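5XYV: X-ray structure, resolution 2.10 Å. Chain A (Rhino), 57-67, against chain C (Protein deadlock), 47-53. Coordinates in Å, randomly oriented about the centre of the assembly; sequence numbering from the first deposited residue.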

# COMPACT_ATOMS: atom_id res chain seq x y z
N LYS A 57 -3.83 0.76 6.48
CA LYS A 57 -4.66 1.95 6.41
C LYS A 57 -3.91 3.10 5.71
O LYS A 57 -4.48 3.81 4.89
N TYR A 58 -2.63 3.28 6.03
CA TYR A 58 -1.83 4.27 5.32
C TYR A 58 -1.78 4.01 3.80
O TYR A 58 -1.93 4.93 3.01
N PHE A 59 -1.53 2.76 3.39
CA PHE A 59 -1.52 2.44 1.97
C PHE A 59 -2.88 2.66 1.31
O PHE A 59 -2.94 3.08 0.16
N GLU A 60 -3.96 2.37 2.03
CA GLU A 60 -5.32 2.63 1.55
C GLU A 60 -5.56 4.10 1.23
O GLU A 60 -6.35 4.43 0.36
N SER A 61 -4.87 4.97 1.95
CA SER A 61 -5.00 6.41 1.81
C SER A 61 -4.31 6.93 0.56
O SER A 61 -4.48 8.08 0.18
N LEU A 62 -3.52 6.08 -0.08
CA LEU A 62 -2.82 6.50 -1.29
C LEU A 62 -3.70 6.22 -2.49
O LEU A 62 -4.59 5.36 -2.43
N ARG A 63 -3.46 6.90 -3.60
CA ARG A 63 -4.24 6.59 -4.78
C ARG A 63 -3.55 5.54 -5.64
O ARG A 63 -2.46 5.76 -6.17
N ILE A 64 -4.21 4.39 -5.74
CA ILE A 64 -3.71 3.25 -6.50
C ILE A 64 -4.31 3.28 -7.90
O ILE A 64 -5.49 2.95 -8.10
N ILE A 65 -3.47 3.70 -8.85
CA ILE A 65 -3.91 3.98 -10.21
C ILE A 65 -3.65 2.79 -11.16
O ILE A 65 -2.98 1.82 -10.80
N VAL A 66 -4.18 2.91 -12.38
CA VAL A 66 -4.29 1.77 -13.29
C VAL A 66 -2.98 1.27 -13.94
O VAL A 66 -2.74 0.06 -13.94
N PRO A 67 -2.13 2.16 -14.48
CA PRO A 67 -2.12 3.62 -14.61
C PRO A 67 -3.05 4.14 -15.71
O PRO A 67 -2.55 4.65 -16.71
N PRO C 47 2.52 14.52 -4.78
CA PRO C 47 1.64 13.42 -4.34
C PRO C 47 2.05 12.07 -4.92
O PRO C 47 2.54 12.00 -6.06
N TYR C 48 1.87 11.00 -4.16
CA TYR C 48 2.30 9.68 -4.62
C TYR C 48 1.19 8.88 -5.28
O TYR C 48 0.02 9.01 -4.96
N CYS C 49 1.58 8.06 -6.25
CA CYS C 49 0.72 7.02 -6.80
C CYS C 49 1.37 5.68 -6.53
O CYS C 49 2.59 5.54 -6.64
N ILE C 50 0.57 4.68 -6.16
CA ILE C 50 1.05 3.31 -6.09
C ILE C 50 0.71 2.62 -7.42
O ILE C 50 -0.44 2.66 -7.88
N GLN C 51 1.71 2.01 -8.05
CA GLN C 51 1.58 1.54 -9.42
C GLN C 51 1.56 0.01 -9.50
O GLN C 51 2.57 -0.64 -9.22
N THR C 52 0.40 -0.56 -9.85
CA THR C 52 0.31 -2.00 -10.10
C THR C 52 1.22 -2.27 -11.30
O THR C 52 1.00 -1.75 -12.40
N SER C 53 2.22 -3.10 -11.04
CA SER C 53 3.55 -2.99 -11.65
C SER C 53 3.63 -3.28 -13.15
O SER C 53 4.73 -3.41 -13.70

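The contact is built around one bump, Ile C50, and the hollow that receives it. Here the two chains run side by side in the same direction, with Ile A64 and Ile C50 paired at a CA-CA distance of 4.8 Å. Two backbone bonds hold Ile C50 in place: its N donates to Arg A63 O at 3.2 Å, and its O accepts a weak bond from Ile A65 N at 3.3 Å. With the backbone fixed on both its polar atoms, the side chain has a set origin, and alternation along the strands then decides what goes where. Ile A64 and Ile C50 share one face of the small sheet; Arg A63, Ile A65, Cys C49 and Gln C51 lie on the other.

On the first face, Ile C50 adopts the m, t rotamer, which brings CD1 up against Phe A59 and Leu A62. The methyl Ile C50 CD1 ends in a pocket lined by these two residues: it lies 3.6 Å from Phe A59 CD1 and 3.4 Å from Leu A62 CD1. Phe A59 (chi1 m) contributes an obliquely placed ring, while Ile A64, also m, t, packs more loosely by the base of the side chain, its CG1 4.2 Å from Ile C50 CB. The fit is close enough that Ile C50 alone has 120 Å² covered by the other stretch, out of 582 Å² summed over both sides.

Leu A62 sits between two neighbours. Its CB points toward deadlock, and in the m, t rotamer its CD1 touches both Ile C50 and the Tyr C48 ring, while its CD2 comes 3.0 Å from Tyr C48 CE1, a very tight approach for two carbons. Tyr C48 leaves its backbone sideways, with chi1 at 24°, between wells, but the ring comes back over the Rhino surface. Tyr A58 (chi1 t) reaches the same ring from its far end, placing its OH over one face, 3.7 Å from Tyr C48 CZ. That ring is poorly ordered, so the finest details of its packing deserve some caution.

The polar end of Tyr C48 is served by water. Water 1 lies 3.1 Å from Tyr C48 OH and donates to Ser A61 OG at 3.2 Å, bridging a gap that the short serine side chain does not close. Ser A61 OG in turn donates to Tyr A58 O over a very short 2.4 Å, which ties the bridge to the helical segment.

The opposite face is shallower. Ile A65, with chi1 p and an off-well chi2 of 93°, has its end come nearer to deadlock, bringing CG1 to 3.6 Å from Cys C49 CB and CD1 to 4.5 Å from Gln C51 CB. Arg A63 starts on this face, but its end leads away.

Thr C52 (chi1 p) finishes the contact, its OG1 3.4 Å from Val A66 O. The rule to read is economical: pin one isoleucine by its backbone, cup its tip between an aromatic ring and a leucine, and let water bridge the polar margin.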

# COMPACT_ATOMS: atom_id res chain seq x y z
CB LYS A 57 -5.09 2.35 7.83
CG LYS A 57 -6.38 3.11 7.94
CD LYS A 57 -7.56 2.29 7.38
CE LYS A 57 -8.88 3.07 7.51
NZ LYS A 57 -9.96 2.70 6.50
CB TYR A 58 -0.39 4.33 5.86
CG TYR A 58 0.52 5.10 4.93
CD1 TYR A 58 0.51 6.48 4.89
CD2 TYR A 58 1.37 4.44 4.07
CE1 TYR A 58 1.34 7.19 4.00
CE2 TYR A 58 2.20 5.12 3.19
CZ TYR A 58 2.18 6.50 3.17
OH TYR A 58 2.98 7.17 2.29
CB PHE A 59 -1.11 0.99 1.74
CG PHE A 59 0.36 0.75 1.87
CD1 PHE A 59 1.26 1.41 1.06
CD2 PHE A 59 0.83 -0.19 2.77
CE1 PHE A 59 2.62 1.19 1.17
CE2 PHE A 59 2.20 -0.42 2.90
CZ PHE A 59 3.09 0.26 2.09
CB GLU A 60 -6.35 2.19 2.57
CG GLU A 60 -6.64 0.71 2.57
CD GLU A 60 -7.73 0.36 3.56
OE1 GLU A 60 -8.90 0.74 3.31
OE2 GLU A 60 -7.41 -0.27 4.59
CB SER A 61 -4.42 7.11 3.03
OG SER A 61 -3.00 7.13 2.94
CB LEU A 62 -1.48 5.78 -1.45
CG LEU A 62 -0.54 5.59 -0.25
CD1 LEU A 62 0.89 5.31 -0.71
CD2 LEU A 62 -0.58 6.72 0.72
CB ARG A 63 -4.55 7.86 -5.57
CG ARG A 63 -5.72 8.61 -4.93
CD ARG A 63 -6.92 7.67 -4.81
NE ARG A 63 -7.47 7.60 -3.46
CZ ARG A 63 -8.70 7.98 -3.12
NH1 ARG A 63 -9.51 8.46 -4.06
NH2 ARG A 63 -9.11 7.89 -1.87
CB ILE A 64 -4.07 1.92 -5.80
CG1 ILE A 64 -3.72 2.01 -4.32
CG2 ILE A 64 -3.35 0.76 -6.47
CD1 ILE A 64 -4.09 0.81 -3.52
CB ILE A 65 -3.21 5.26 -10.75
CG1 ILE A 65 -1.73 5.27 -10.36
CG2 ILE A 65 -3.88 6.50 -10.18
CD1 ILE A 65 -0.79 4.68 -11.40
CB VAL A 66 -5.33 2.11 -14.40
CG1 VAL A 66 -5.34 1.04 -15.48
CG2 VAL A 66 -6.72 2.29 -13.79
CB PRO A 67 -0.66 3.94 -14.97
CG PRO A 67 0.11 2.68 -14.68
CD PRO A 67 -0.86 1.58 -14.94
CB PRO C 47 0.26 13.84 -4.86
CG PRO C 47 0.40 15.27 -5.29
CD PRO C 47 1.81 15.45 -5.68
CB TYR C 48 2.91 8.87 -3.47
CG TYR C 48 2.46 9.29 -2.10
CD1 TYR C 48 1.30 8.79 -1.54
CD2 TYR C 48 3.22 10.17 -1.34
CE1 TYR C 48 0.89 9.18 -0.29
CE2 TYR C 48 2.83 10.56 -0.07
CZ TYR C 48 1.66 10.05 0.45
OH TYR C 48 1.27 10.43 1.71
CB CYS C 49 0.49 7.21 -8.30
SG CYS C 49 0.29 8.92 -8.84
CB ILE C 50 0.44 2.54 -4.90
CG1 ILE C 50 0.80 3.24 -3.59
CG2 ILE C 50 0.98 1.14 -4.86
CD1 ILE C 50 0.68 2.35 -2.37
CB GLN C 51 2.73 2.13 -10.27
CG GLN C 51 3.06 1.36 -11.54
CD GLN C 51 4.44 1.72 -12.11
OE1 GLN C 51 4.74 2.89 -12.32
NE2 GLN C 51 5.27 0.71 -12.34
CB THR C 52 -1.14 -2.49 -10.32
OG1 THR C 52 -1.89 -1.50 -11.03
CG2 THR C 52 -1.82 -2.76 -8.98
CB SER C 53 4.49 -3.92 -10.88
OG SER C 53 4.92 -3.34 -9.62
O HOH W 1 -1.69 10.03 2.38